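Local structure of uncharacterized protein (Enterococcus faecalis, 3PM7) at residues Glu11-Leu16 against Lys25-Ile30; Arg21-Glu26 against Leu41-Pro46. The protein is of unknown function but belongs to the PC4 (p15) coactivator-like family, whose relatives bind single-stranded DNA, so a role in nucleic-acid binding is possible. One frame throughout, in Å; residues are numbered along the deposited sequence.

How the interactions relate
Interactions 1 and 2 are the two successive strand pairings of one antiparallel sheet whose strands run 9-18, 24-30, 38-44 and 54-57 in chain order. Strand 24-30 serves both, with one edge against residues 11-16 and the other against residues 41-46, and K25 and E26 take part in each. The centres lie about 9 Å apart, interaction 1 nearer the centre of the folded chain. The contacts also meet through side chains: L16 CD1 packs on L41 CD1 at 3.5 Å, and I30 CD1 reaches W44 CZ2. Both touch the second subunit, so this up-and-down meander contributes to the dimer as well as to the monomer core.

Interaction 1: residues Glu11-Leu16 against Lys25-Ile30; sequences EEVAVL and KELNLI
E11-L16 and K25-I30 pair as antiparallel strands, their axes 4.6 Å apart at the closest point and their directions 162° apart. L29 N bonds to E11 O, while the return bond from E11 N is weak; farther along, L27 N donates to A14 O and L16 N to K25 O (2.7 Å). Between these, the carbonyl of L27 accepts from both V13 N and A14 N, each at 2.9 Å and in the carbonyl plane, and the register shifts by one residue.

V13 CB points toward the partner strand, and V13 CG1, anti to the backbone N (chi1 -178°), lies alongside L27 CD2 at 3.8 Å. A14 CB meets L27 CB on the face these two share, and M72 of the second subunit packs on V13 and L27. On the other face E12 and N28 lie side by side, with N28 OD1 3.1 Å from E12 CA. A water donates to N28 OD1 at 3.0 Å and more weakly to A14 O, bridging the strands. V15 pairs with E26 farther along this face.

Two consecutive residues, V13 and A14, opposite the single L27 make a classic beta bulge within the hairpin of strands 9-18 and 24-30.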
loop_
_atom_site.group_PDB
_atom_site.type_symbol
_atom_site.label_atom_id
_atom_site.label_comp_id
_atom_site.label_asym_id
_atom_site.label_seq_id
_atom_site.Cartn_x
_atom_site.Cartn_y
_atom_site.Cartn_z
ATOM N N GLU A 11 13.965 -0.575 -7.033
ATOM C CA GLU A 11 14.393 0.270 -5.932
ATOM C C GLU A 11 13.675 -0.164 -4.666
ATOM O O GLU A 11 12.457 -0.331 -4.663
ATOM C CB GLU A 11 14.081 1.735 -6.236
ATOM C CG GLU A 11 14.730 2.726 -5.288
ATOM C CD GLU A 11 14.311 4.160 -5.561
ATOM O OE1 GLU A 11 13.298 4.371 -6.266
ATOM O OE2 GLU A 11 14.991 5.084 -5.068
ATOM N N GLU A 12 14.418 -0.361 -3.586
ATOM C CA GLU A 12 13.764 -0.581 -2.296
ATOM C C GLU A 12 13.590 0.776 -1.677
ATOM O O GLU A 12 14.564 1.402 -1.268
ATOM C CB GLU A 12 14.573 -1.529 -1.404
ATOM C CG GLU A 12 14.952 -2.803 -2.161
ATOM C CD GLU A 12 15.612 -3.871 -1.305
ATOM O OE1 GLU A 12 15.916 -3.610 -0.118
ATOM O OE2 GLU A 12 15.823 -4.984 -1.840
ATOM N N VAL A 13 12.343 1.235 -1.615
ATOM C CA VAL A 13 12.057 2.596 -1.204
ATOM C C VAL A 13 11.838 2.776 0.320
ATOM O O VAL A 13 12.231 3.792 0.886
ATOM C CB VAL A 13 10.820 3.128 -1.945
ATOM C CG1 VAL A 13 10.579 4.555 -1.531
ATOM C CG2 VAL A 13 11.042 3.061 -3.446
ATOM N N ALA A 14 11.188 1.815 0.969
ATOM C CA ALA A 14 10.903 1.923 2.400
ATOM C C ALA A 14 10.625 0.563 3.020
ATOM O O ALA A 14 10.007 -0.302 2.390
ATOM C CB ALA A 14 9.711 2.857 2.642
ATOM N N VAL A 15 11.082 0.385 4.259
ATOM C CA VAL A 15 10.724 -0.780 5.055
ATOM C C VAL A 15 9.809 -0.260 6.149
ATOM O O VAL A 15 10.243 0.534 6.986
ATOM C CB VAL A 15 11.962 -1.442 5.707
ATOM C CG1 VAL A 15 11.541 -2.576 6.639
ATOM C CG2 VAL A 15 12.926 -1.950 4.639
ATOM N N LEU A 16 8.551 -0.697 6.128
ATOM C CA LEU A 16 7.512 -0.171 7.029
ATOM C C LEU A 16 7.433 -0.922 8.358
ATOM O O LEU A 16 7.026 -0.358 9.375
ATOM C CB LEU A 16 6.133 -0.222 6.341
ATOM C CG LEU A 16 6.031 0.430 4.958
ATOM C CD1 LEU A 16 4.569 0.494 4.499
ATOM C CD2 LEU A 16 6.643 1.833 5.005
ATOM N N LYS A 25 7.074 -5.528 5.696
ATOM C CA LYS A 25 6.158 -4.834 4.799
ATOM C C LYS A 25 6.935 -3.714 4.142
ATOM O O LYS A 25 7.575 -2.913 4.836
ATOM C CB LYS A 25 4.939 -4.287 5.557
ATOM C CG LYS A 25 3.781 -3.955 4.615
ATOM C CD LYS A 25 2.461 -3.664 5.354
ATOM C CE LYS A 25 1.810 -4.917 5.941
ATOM N NZ LYS A 25 0.757 -4.527 6.971
ATOM N N GLU A 26 6.927 -3.668 2.809
ATOM C CA GLU A 26 7.872 -2.813 2.090
ATOM C C GLU A 26 7.202 -1.976 1.025
ATOM O O GLU A 26 6.305 -2.444 0.365
ATOM C CB GLU A 26 8.938 -3.678 1.389
ATOM C CG GLU A 26 9.972 -4.335 2.300
ATOM C CD GLU A 26 10.932 -5.250 1.539
ATOM O OE1 GLU A 26 11.093 -5.094 0.293
ATOM O OE2 GLU A 26 11.532 -6.136 2.194
ATOM N N LEU A 27 7.656 -0.744 0.838
ATOM C CA LEU A 27 7.333 -0.019 -0.381
ATOM C C LEU A 27 8.519 -0.179 -1.320
ATOM O O LEU A 27 9.627 0.282 -1.009
ATOM C CB LEU A 27 7.133 1.469 -0.099
ATOM C CG LEU A 27 6.800 2.272 -1.364
ATOM C CD1 LEU A 27 5.375 1.908 -1.816
ATOM C CD2 LEU A 27 6.897 3.769 -1.101
ATOM N N ASN A 28 8.307 -0.835 -2.458
ATOM C CA ASN A 28 9.349 -0.974 -3.495
ATOM C C ASN A 28 8.868 -0.473 -4.838
ATOM O O ASN A 28 7.665 -0.459 -5.090
ATOM C CB ASN A 28 9.740 -2.446 -3.680
ATOM C CG ASN A 28 10.424 -3.017 -2.450
ATOM O OD1 ASN A 28 11.316 -2.390 -1.891
ATOM N ND2 ASN A 28 10.004 -4.201 -2.021
ATOM N N LEU A 29 9.806 -0.082 -5.706
ATOM C CA LEU A 29 9.473 0.187 -7.107
ATOM C C LEU A 29 9.804 -1.063 -7.911
ATOM O O LEU A 29 10.921 -1.567 -7.863
ATOM C CB LEU A 29 10.241 1.396 -7.656
ATOM C CG LEU A 29 9.956 1.703 -9.135
ATOM C CD1 LEU A 29 8.555 2.278 -9.249
ATOM C CD2 LEU A 29 10.971 2.687 -9.724
ATOM N N ILE A 30 8.824 -1.583 -8.632
ATOM C CA ILE A 30 8.957 -2.909 -9.206
ATOM C C ILE A 30 8.487 -2.947 -10.650
ATOM O O ILE A 30 7.479 -2.308 -11.002
ATOM C CB ILE A 30 8.125 -3.924 -8.405
ATOM C CG1 ILE A 30 8.651 -3.996 -6.974
ATOM C CG2 ILE A 30 8.200 -5.313 -9.035
ATOM C CD1 ILE A 30 8.196 -5.207 -6.248
HETATM O O HOH W 1 12.214 -1.660 0.904
#

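Interaction 2: residues Arg21-Glu26 against Leu41-Pro46; sequences RGWRKE and LREWAP. With SO4 (sulfate ion), chain D.
W23 lies against A45 and P46 where R21-E26 and L41-P46 form the open end of an antiparallel beta hairpin. Its strands, 24-26 and 41-44, approach to 4.5 Å and run 156° apart. R24 and W44 exchange two backbone bonds, as do E26 and R42, the one from R42 N to E26 O longer at 3.2 Å.

The tight part surrounds W23. A45 CA sits over the centre of one indole face, a CH-pi contact 3.6 Å from the five-membered ring's centroid, and P46 CD covers the same face nearer CD1. E43 CG meets the indole edge beside CE3. Chi2 of 79° bends the E43 chain and sets CD against the R24-K25 peptide; the side chain crosses K25 at about a right angle. E43 OE1 is 3.3 Å from both K25 CB and K25 CE. K25 NZ instead forms a salt bridge with E61 of the second subunit. On the opposite sheet face, the E26 side chain crosses W44 at about a right angle, its carboxylate plane 22° from the indole and E26 CB 3.9 Å from W44 CD1; H48 and F5 meet the W44 ring edge-to-face. E26 OE2 makes a salt bridge with R24 NH1, and OE1, less surely placed, accepts from N28 ND2.

Packing thins at the open end. Exposed P46 touches R21 O and G22 O through CG, and G22 has a positive phi that favours glycine. R21 curls to a sulfate, probably from the crystallisation liquor. There R21 NH2 donates to sulfate O1 at 3.0 Å, and NE adds weak bonds to O1 and O4.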
loop_
_atom_site.group_PDB
_atom_site.type_symbol
_atom_site.label_atom_id
_atom_site.label_comp_id
_atom_site.label_asym_id
_atom_site.label_seq_id
_atom_site.Cartn_x
_atom_site.Cartn_y
_atom_site.Cartn_z
ATOM N N ARG A 21 9.552 -13.240 12.280
ATOM C CA ARG A 21 10.062 -14.208 11.320
ATOM C C ARG A 21 10.903 -13.502 10.251
ATOM O O ARG A 21 11.323 -14.106 9.253
ATOM C CB ARG A 21 8.895 -14.961 10.658
ATOM C CG ARG A 21 8.053 -15.805 11.617
ATOM C CD ARG A 21 8.929 -16.752 12.453
ATOM N NE ARG A 21 9.744 -17.641 11.611
ATOM C CZ ARG A 21 10.862 -18.246 12.018
ATOM N NH1 ARG A 21 11.319 -18.045 13.243
ATOM N NH2 ARG A 21 11.519 -19.053 11.202
ATOM N N GLY A 22 11.126 -12.205 10.436
ATOM C CA GLY A 22 11.967 -11.475 9.496
ATOM C C GLY A 22 11.257 -11.000 8.243
ATOM O O GLY A 22 11.876 -10.395 7.377
ATOM N N TRP A 23 9.961 -11.245 8.131
ATOM C CA TRP A 23 9.238 -10.729 6.973
ATOM C C TRP A 23 9.060 -9.235 7.173
ATOM O O TRP A 23 8.910 -8.773 8.303
ATOM C CB TRP A 23 7.870 -11.402 6.832
ATOM C CG TRP A 23 7.919 -12.795 6.255
ATOM C CD1 TRP A 23 8.554 -13.879 6.784
ATOM C CD2 TRP A 23 7.280 -13.252 5.055
ATOM N NE1 TRP A 23 8.364 -14.977 5.984
ATOM C CE2 TRP A 23 7.582 -14.620 4.917
ATOM C CE3 TRP A 23 6.493 -12.632 4.077
ATOM C CZ2 TRP A 23 7.123 -15.386 3.834
ATOM C CZ3 TRP A 23 6.036 -13.393 3.001
ATOM C CH2 TRP A 23 6.353 -14.753 2.893
ATOM N N ARG A 24 9.066 -8.474 6.083
ATOM C CA ARG A 24 8.929 -7.022 6.175
ATOM C C ARG A 24 7.826 -6.528 5.254
ATOM O O ARG A 24 7.693 -7.011 4.133
ATOM C CB ARG A 24 10.237 -6.343 5.743
ATOM C CG ARG A 24 11.461 -6.666 6.598
ATOM C CD ARG A 24 12.668 -6.847 5.685
ATOM N NE ARG A 24 13.637 -5.764 5.785
ATOM C CZ ARG A 24 14.317 -5.264 4.752
ATOM N NH1 ARG A 24 14.120 -5.726 3.520
ATOM N NH2 ARG A 24 15.187 -4.286 4.953
ATOM N N LYS A 25 7.074 -5.528 5.696
ATOM C CA LYS A 25 6.158 -4.834 4.799
ATOM C C LYS A 25 6.935 -3.714 4.142
ATOM O O LYS A 25 7.575 -2.913 4.836
ATOM C CB LYS A 25 4.939 -4.287 5.557
ATOM C CG LYS A 25 3.781 -3.955 4.615
ATOM C CD LYS A 25 2.461 -3.664 5.354
ATOM C CE LYS A 25 1.810 -4.917 5.941
ATOM N NZ LYS A 25 0.757 -4.527 6.971
ATOM N N GLU A 26 6.927 -3.668 2.809
ATOM C CA GLU A 26 7.872 -2.813 2.090
ATOM C C GLU A 26 7.202 -1.976 1.025
ATOM O O GLU A 26 6.305 -2.444 0.365
ATOM C CB GLU A 26 8.938 -3.678 1.389
ATOM C CG GLU A 26 9.972 -4.335 2.300
ATOM C CD GLU A 26 10.932 -5.250 1.539
ATOM O OE1 GLU A 26 11.093 -5.094 0.293
ATOM O OE2 GLU A 26 11.532 -6.136 2.194
ATOM N N LEU A 41 3.356 -2.277 -2.525
ATOM C CA LEU A 41 3.338 -2.253 -1.058
ATOM C C LEU A 41 2.908 -3.633 -0.597
ATOM O O LEU A 41 1.795 -4.057 -0.868
ATOM C CB LEU A 41 2.324 -1.217 -0.578
ATOM C CG LEU A 41 2.365 -0.783 0.884
ATOM C CD1 LEU A 41 3.712 -0.196 1.200
ATOM C CD2 LEU A 41 1.264 0.235 1.161
ATOM N N ARG A 42 3.792 -4.354 0.078
ATOM C CA ARG A 42 3.578 -5.779 0.225
ATOM C C ARG A 42 4.517 -6.363 1.274
ATOM O O ARG A 42 5.566 -5.794 1.558
ATOM C CB ARG A 42 3.847 -6.394 -1.161
ATOM C CG ARG A 42 3.972 -7.890 -1.269
ATOM C CD ARG A 42 4.336 -8.270 -2.729
ATOM N NE ARG A 42 3.596 -7.451 -3.689
ATOM C CZ ARG A 42 2.364 -7.716 -4.129
ATOM N NH1 ARG A 42 1.715 -8.802 -3.709
ATOM N NH2 ARG A 42 1.778 -6.894 -5.004
ATOM N N GLU A 43 4.156 -7.515 1.825
ATOM C CA GLU A 43 5.013 -8.232 2.769
ATOM C C GLU A 43 6.005 -9.126 2.001
ATOM O O GLU A 43 5.626 -9.789 1.041
ATOM C CB GLU A 43 4.149 -9.085 3.704
ATOM C CG GLU A 43 4.832 -9.479 5.031
ATOM C CD GLU A 43 4.839 -8.361 6.059
ATOM O OE1 GLU A 43 4.003 -7.442 5.950
ATOM O OE2 GLU A 43 5.687 -8.394 6.977
ATOM N N TRP A 44 7.273 -9.128 2.424
ATOM C CA TRP A 44 8.318 -9.911 1.766
ATOM C C TRP A 44 9.120 -10.719 2.776
ATOM O O TRP A 44 9.473 -10.203 3.847
ATOM C CB TRP A 44 9.294 -8.976 1.071
ATOM C CG TRP A 44 8.762 -8.326 -0.151
ATOM C CD1 TRP A 44 8.125 -7.118 -0.230
ATOM C CD2 TRP A 44 8.826 -8.845 -1.492
ATOM N NE1 TRP A 44 7.792 -6.848 -1.548
ATOM C CE2 TRP A 44 8.206 -7.901 -2.334
ATOM C CE3 TRP A 44 9.347 -10.012 -2.054
ATOM C CZ2 TRP A 44 8.093 -8.089 -3.701
ATOM C CZ3 TRP A 44 9.235 -10.199 -3.436
ATOM C CH2 TRP A 44 8.620 -9.239 -4.236
ATOM N N ALA A 45 9.442 -11.961 2.426
ATOM C CA ALA A 45 10.305 -12.790 3.262
ATOM C C ALA A 45 11.676 -12.136 3.406
ATOM O O ALA A 45 12.015 -11.242 2.631
ATOM C CB ALA A 45 10.424 -14.200 2.675
ATOM N N PRO A 46 12.475 -12.585 4.397
ATOM C CA PRO A 46 13.791 -12.011 4.725
ATOM C C PRO A 46 14.656 -11.559 3.530
ATOM O O PRO A 46 15.001 -10.373 3.433
ATOM C CB PRO A 46 14.474 -13.147 5.491
ATOM C CG PRO A 46 13.346 -13.813 6.202
ATOM C CD PRO A 46 12.144 -13.717 5.287
HETATM S S SO4 D . 8.946 -18.880 8.168
HETATM O O1 SO4 D . 9.411 -19.767 9.232
HETATM O O2 SO4 D . 9.201 -19.498 6.870
HETATM O O3 SO4 D . 7.517 -18.628 8.338
HETATM O O4 SO4 D . 9.657 -17.609 8.232
#